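Local atomic coordinates of endonuclease PI-MtuI (PDB entry 2IMZ), a protein that forms the splicing domain of a RecA intein, which probably excises itself from its precursor protein and joins the flanking segments. Residues I57-T70 / S135-T148. The protein carries 1 engineered substitution. Sequence-based numbering, arbitrary orientation.
Sequences IGLRIAGGAILWAT and SVIREVLPTRRART. Engineered in segment 57-70: L67 (natural residue Val).
R144 lies over one face of the W68 indole: its CZ is 4.1 Å from the centroid of the six-membered ring and 16° off the normal, a cation-pi contact, and CD adds a CH-pi contact. The guanidinium stands steeply on the ring, the planes 75° apart, with NE 3.4 Å from W68 CE3. The R144 chain leaves with CG between its own N and carbonyl carbon (chi1 67°), then runs extended to NE across the indole. G58 CA and I66 CG2 pack on the opposite face, while L141 CB comes within 3.6 Å of W68 CH2. Beside the ring, G58 and L141 form an antiparallel hydrogen-bonded pair, with L141 N 2.7 Å from G58 O.

Farther along, R60 meets E139 side-on: NE (3.0 Å) and the longer NH2 both donate to OE1, from its anti side and in the guanidinium plane, the carboxylate turned nearly perpendicular to that plane. R138 CB sits over one face of the R60 guanidinium, toward its rim. R138 and E139 both oppose R60 in a classic beta bulge, R138 N giving a 2.7 Å bond to R60 O. Past it, A62, already within the type II turn I61-G64, gives its N to V136 O.

The hairpin is thus joined to the long curved strand 134-153 of the intein splicing domain; the bulge brings two successive residues to R60, and the indole probably helps stabilise the R144 charge.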
# COMPACT_ATOMS: atom_id res chain seq x y z
N ILE A 57 7.61 -13.53 8.29
CA ILE A 57 8.88 -14.18 8.01
C ILE A 57 9.96 -13.13 8.24
O ILE A 57 9.66 -11.94 8.35
CB ILE A 57 8.94 -14.75 6.57
CG1 ILE A 57 8.59 -13.68 5.53
CG2 ILE A 57 7.98 -15.93 6.46
CD1 ILE A 57 9.75 -12.76 5.18
N GLY A 58 11.21 -13.56 8.32
CA GLY A 58 12.29 -12.63 8.58
C GLY A 58 13.38 -12.57 7.53
O GLY A 58 13.77 -13.59 6.94
N LEU A 59 13.88 -11.36 7.28
CA LEU A 59 14.94 -11.15 6.31
C LEU A 59 16.06 -10.38 6.98
O LEU A 59 15.91 -9.20 7.28
CB LEU A 59 14.41 -10.35 5.12
CG LEU A 59 13.19 -10.93 4.38
CD1 LEU A 59 12.74 -9.96 3.29
CD2 LEU A 59 13.55 -12.28 3.78
N ARG A 60 17.19 -11.05 7.24
CA ARG A 60 18.32 -10.37 7.84
C ARG A 60 19.08 -9.75 6.68
O ARG A 60 19.51 -10.45 5.76
CB ARG A 60 19.23 -11.33 8.61
CG ARG A 60 20.32 -10.59 9.39
CD ARG A 60 20.94 -11.47 10.47
NE ARG A 60 21.57 -12.67 9.91
CZ ARG A 60 22.76 -12.68 9.31
NH1 ARG A 60 23.46 -11.57 9.19
NH2 ARG A 60 23.23 -13.82 8.83
N ILE A 61 19.24 -8.43 6.73
CA ILE A 61 19.89 -7.68 5.67
C ILE A 61 21.37 -7.50 5.97
O ILE A 61 21.78 -7.52 7.14
CB ILE A 61 19.23 -6.29 5.54
CG1 ILE A 61 17.70 -6.46 5.52
CG2 ILE A 61 19.73 -5.56 4.30
CD1 ILE A 61 17.17 -7.38 4.43
N ALA A 62 22.19 -7.34 4.93
CA ALA A 62 23.62 -7.11 5.13
C ALA A 62 23.69 -5.90 6.06
O ALA A 62 23.00 -4.90 5.84
CB ALA A 62 24.31 -6.81 3.80
N GLY A 63 24.53 -5.98 7.09
CA GLY A 63 24.62 -4.87 8.03
C GLY A 63 24.02 -5.30 9.35
O GLY A 63 24.34 -4.75 10.41
N GLY A 64 23.11 -6.27 9.30
CA GLY A 64 22.53 -6.77 10.54
C GLY A 64 21.07 -6.54 10.87
O GLY A 64 20.55 -7.21 11.76
N ALA A 65 20.41 -5.61 10.18
CA ALA A 65 19.00 -5.36 10.49
C ALA A 65 18.16 -6.55 10.06
O ALA A 65 18.52 -7.26 9.12
CB ALA A 65 18.53 -4.10 9.77
N ILE A 66 17.06 -6.80 10.76
CA ILE A 66 16.19 -7.91 10.40
C ILE A 66 14.77 -7.41 10.21
O ILE A 66 14.14 -6.93 11.15
CB ILE A 66 16.17 -9.03 11.47
CG1 ILE A 66 17.56 -9.65 11.61
CG2 ILE A 66 15.17 -10.11 11.06
CD1 ILE A 66 17.62 -10.79 12.62
N LEU A 67 14.27 -7.53 8.99
CA LEU A 67 12.92 -7.10 8.69
C LEU A 67 11.96 -8.27 8.87
O LEU A 67 12.08 -9.30 8.20
CB LEU A 67 12.85 -6.61 7.24
CG LEU A 67 11.47 -6.17 6.74
CD1 LEU A 67 11.01 -4.93 7.50
CD2 LEU A 67 11.55 -5.89 5.26
N TRP A 68 11.02 -8.12 9.80
CA TRP A 68 10.01 -9.15 10.05
C TRP A 68 8.71 -8.61 9.45
O TRP A 68 8.18 -7.60 9.90
CB TRP A 68 9.81 -9.39 11.55
CG TRP A 68 10.94 -10.14 12.20
CD1 TRP A 68 11.95 -9.61 12.95
CD2 TRP A 68 11.16 -11.55 12.17
NE1 TRP A 68 12.79 -10.61 13.40
CE2 TRP A 68 12.33 -11.81 12.92
CE3 TRP A 68 10.49 -12.62 11.57
CZ2 TRP A 68 12.83 -13.11 13.10
CZ3 TRP A 68 11.00 -13.91 11.74
CH2 TRP A 68 12.15 -14.14 12.50
N ALA A 69 8.21 -9.29 8.42
CA ALA A 69 6.99 -8.84 7.77
C ALA A 69 6.18 -10.02 7.26
O ALA A 69 6.69 -11.13 7.16
CB ALA A 69 7.35 -7.92 6.60
N THR A 70 4.91 -9.77 6.97
CA THR A 70 4.05 -10.82 6.44
C THR A 70 4.63 -11.16 5.07
O THR A 70 5.18 -10.30 4.39
CB THR A 70 2.60 -10.33 6.28
OG1 THR A 70 2.58 -9.14 5.48
CG2 THR A 70 1.99 -10.04 7.65
N SER A 135 21.30 -3.46 -0.89
CA SER A 135 22.00 -4.37 -0.00
C SER A 135 21.41 -5.76 -0.14
O SER A 135 20.22 -5.90 -0.40
CB SER A 135 21.89 -3.89 1.45
OG SER A 135 22.60 -2.68 1.63
N VAL A 136 22.25 -6.78 0.03
CA VAL A 136 21.79 -8.15 -0.10
C VAL A 136 21.19 -8.73 1.18
O VAL A 136 21.49 -8.29 2.29
CB VAL A 136 22.94 -9.08 -0.54
CG1 VAL A 136 23.47 -8.63 -1.89
CG2 VAL A 136 24.06 -9.08 0.49
N ILE A 137 20.31 -9.71 0.99
CA ILE A 137 19.68 -10.42 2.09
C ILE A 137 20.68 -11.48 2.52
O ILE A 137 21.13 -12.29 1.70
CB ILE A 137 18.37 -11.09 1.63
CG1 ILE A 137 17.32 -10.02 1.31
CG2 ILE A 137 17.86 -12.03 2.71
CD1 ILE A 137 16.08 -10.56 0.63
N ARG A 138 21.05 -11.48 3.79
CA ARG A 138 22.02 -12.44 4.31
C ARG A 138 21.38 -13.73 4.79
O ARG A 138 22.01 -14.79 4.78
CB ARG A 138 22.81 -11.82 5.48
CG ARG A 138 23.37 -10.43 5.21
CD ARG A 138 24.87 -10.40 4.91
NE ARG A 138 25.21 -11.05 3.65
CZ ARG A 138 26.28 -10.77 2.92
NH1 ARG A 138 27.14 -9.83 3.30
NH2 ARG A 138 26.49 -11.42 1.79
N GLU A 139 20.12 -13.65 5.20
CA GLU A 139 19.44 -14.83 5.72
C GLU A 139 17.92 -14.70 5.74
O GLU A 139 17.38 -13.62 5.99
CB GLU A 139 19.95 -15.10 7.14
CG GLU A 139 19.28 -16.24 7.88
CD GLU A 139 19.76 -16.36 9.32
OE1 GLU A 139 20.60 -15.53 9.75
OE2 GLU A 139 19.30 -17.28 10.02
N VAL A 140 17.23 -15.80 5.46
CA VAL A 140 15.77 -15.84 5.49
C VAL A 140 15.38 -16.66 6.72
O VAL A 140 15.80 -17.82 6.86
CB VAL A 140 15.19 -16.50 4.22
CG1 VAL A 140 13.67 -16.63 4.35
CG2 VAL A 140 15.55 -15.67 3.00
N LEU A 141 14.60 -16.06 7.61
CA LEU A 141 14.18 -16.72 8.84
C LEU A 141 12.77 -17.31 8.74
O LEU A 141 11.90 -16.76 8.07
CB LEU A 141 14.23 -15.75 10.02
CG LEU A 141 15.59 -15.18 10.45
CD1 LEU A 141 16.54 -16.32 10.78
CD2 LEU A 141 16.17 -14.31 9.35
N PRO A 142 12.54 -18.45 9.42
CA PRO A 142 11.27 -19.17 9.45
C PRO A 142 10.10 -18.34 9.98
O PRO A 142 10.26 -17.47 10.83
CB PRO A 142 11.56 -20.36 10.36
CG PRO A 142 13.03 -20.58 10.19
CD PRO A 142 13.56 -19.17 10.21
N THR A 143 8.91 -18.65 9.47
CA THR A 143 7.69 -17.95 9.87
C THR A 143 7.40 -18.09 11.36
O THR A 143 7.71 -19.12 11.97
CB THR A 143 6.48 -18.50 9.09
OG1 THR A 143 5.30 -17.81 9.50
CG2 THR A 143 6.31 -19.99 9.34
N ARG A 144 6.81 -17.05 11.94
CA ARG A 144 6.45 -17.04 13.35
C ARG A 144 5.25 -16.12 13.52
O ARG A 144 4.94 -15.31 12.64
CB ARG A 144 7.61 -16.55 14.21
CG ARG A 144 7.99 -15.09 14.02
CD ARG A 144 9.21 -14.72 14.86
NE ARG A 144 9.56 -13.32 14.72
CZ ARG A 144 8.97 -12.32 15.36
NH1 ARG A 144 7.97 -12.57 16.21
NH2 ARG A 144 9.35 -11.07 15.15
N ARG A 145 4.56 -16.25 14.65
CA ARG A 145 3.40 -15.43 14.94
C ARG A 145 3.82 -14.15 15.65
O ARG A 145 4.62 -14.20 16.59
CB ARG A 145 2.42 -16.20 15.83
CG ARG A 145 1.96 -17.52 15.23
CD ARG A 145 1.01 -17.29 14.08
NE ARG A 145 -0.23 -16.66 14.54
CZ ARG A 145 -1.21 -16.28 13.73
NH1 ARG A 145 -1.11 -16.45 12.42
NH2 ARG A 145 -2.31 -15.72 14.23
N ALA A 146 3.29 -13.02 15.21
CA ALA A 146 3.63 -11.74 15.83
C ALA A 146 2.55 -10.70 15.56
O ALA A 146 1.85 -10.77 14.55
CB ALA A 146 4.96 -11.25 15.28
N ARG A 147 2.42 -9.75 16.48
CA ARG A 147 1.45 -8.67 16.28
C ARG A 147 2.04 -7.88 15.13
O ARG A 147 3.26 -7.71 15.05
CB ARG A 147 1.37 -7.78 17.52
CG ARG A 147 0.87 -8.47 18.77
CD ARG A 147 0.35 -7.44 19.75
NE ARG A 147 1.36 -6.43 20.07
CZ ARG A 147 1.09 -5.26 20.63
NH1 ARG A 147 -0.16 -4.94 20.93
NH2 ARG A 147 2.07 -4.41 20.89
N THR A 148 1.18 -7.40 14.24
CA THR A 148 1.65 -6.65 13.08
C THR A 148 0.99 -5.28 12.97
O THR A 148 -0.08 -5.04 13.54
CB THR A 148 1.44 -7.45 11.78
OG1 THR A 148 0.04 -7.70 11.59
CG2 THR A 148 2.17 -8.78 11.87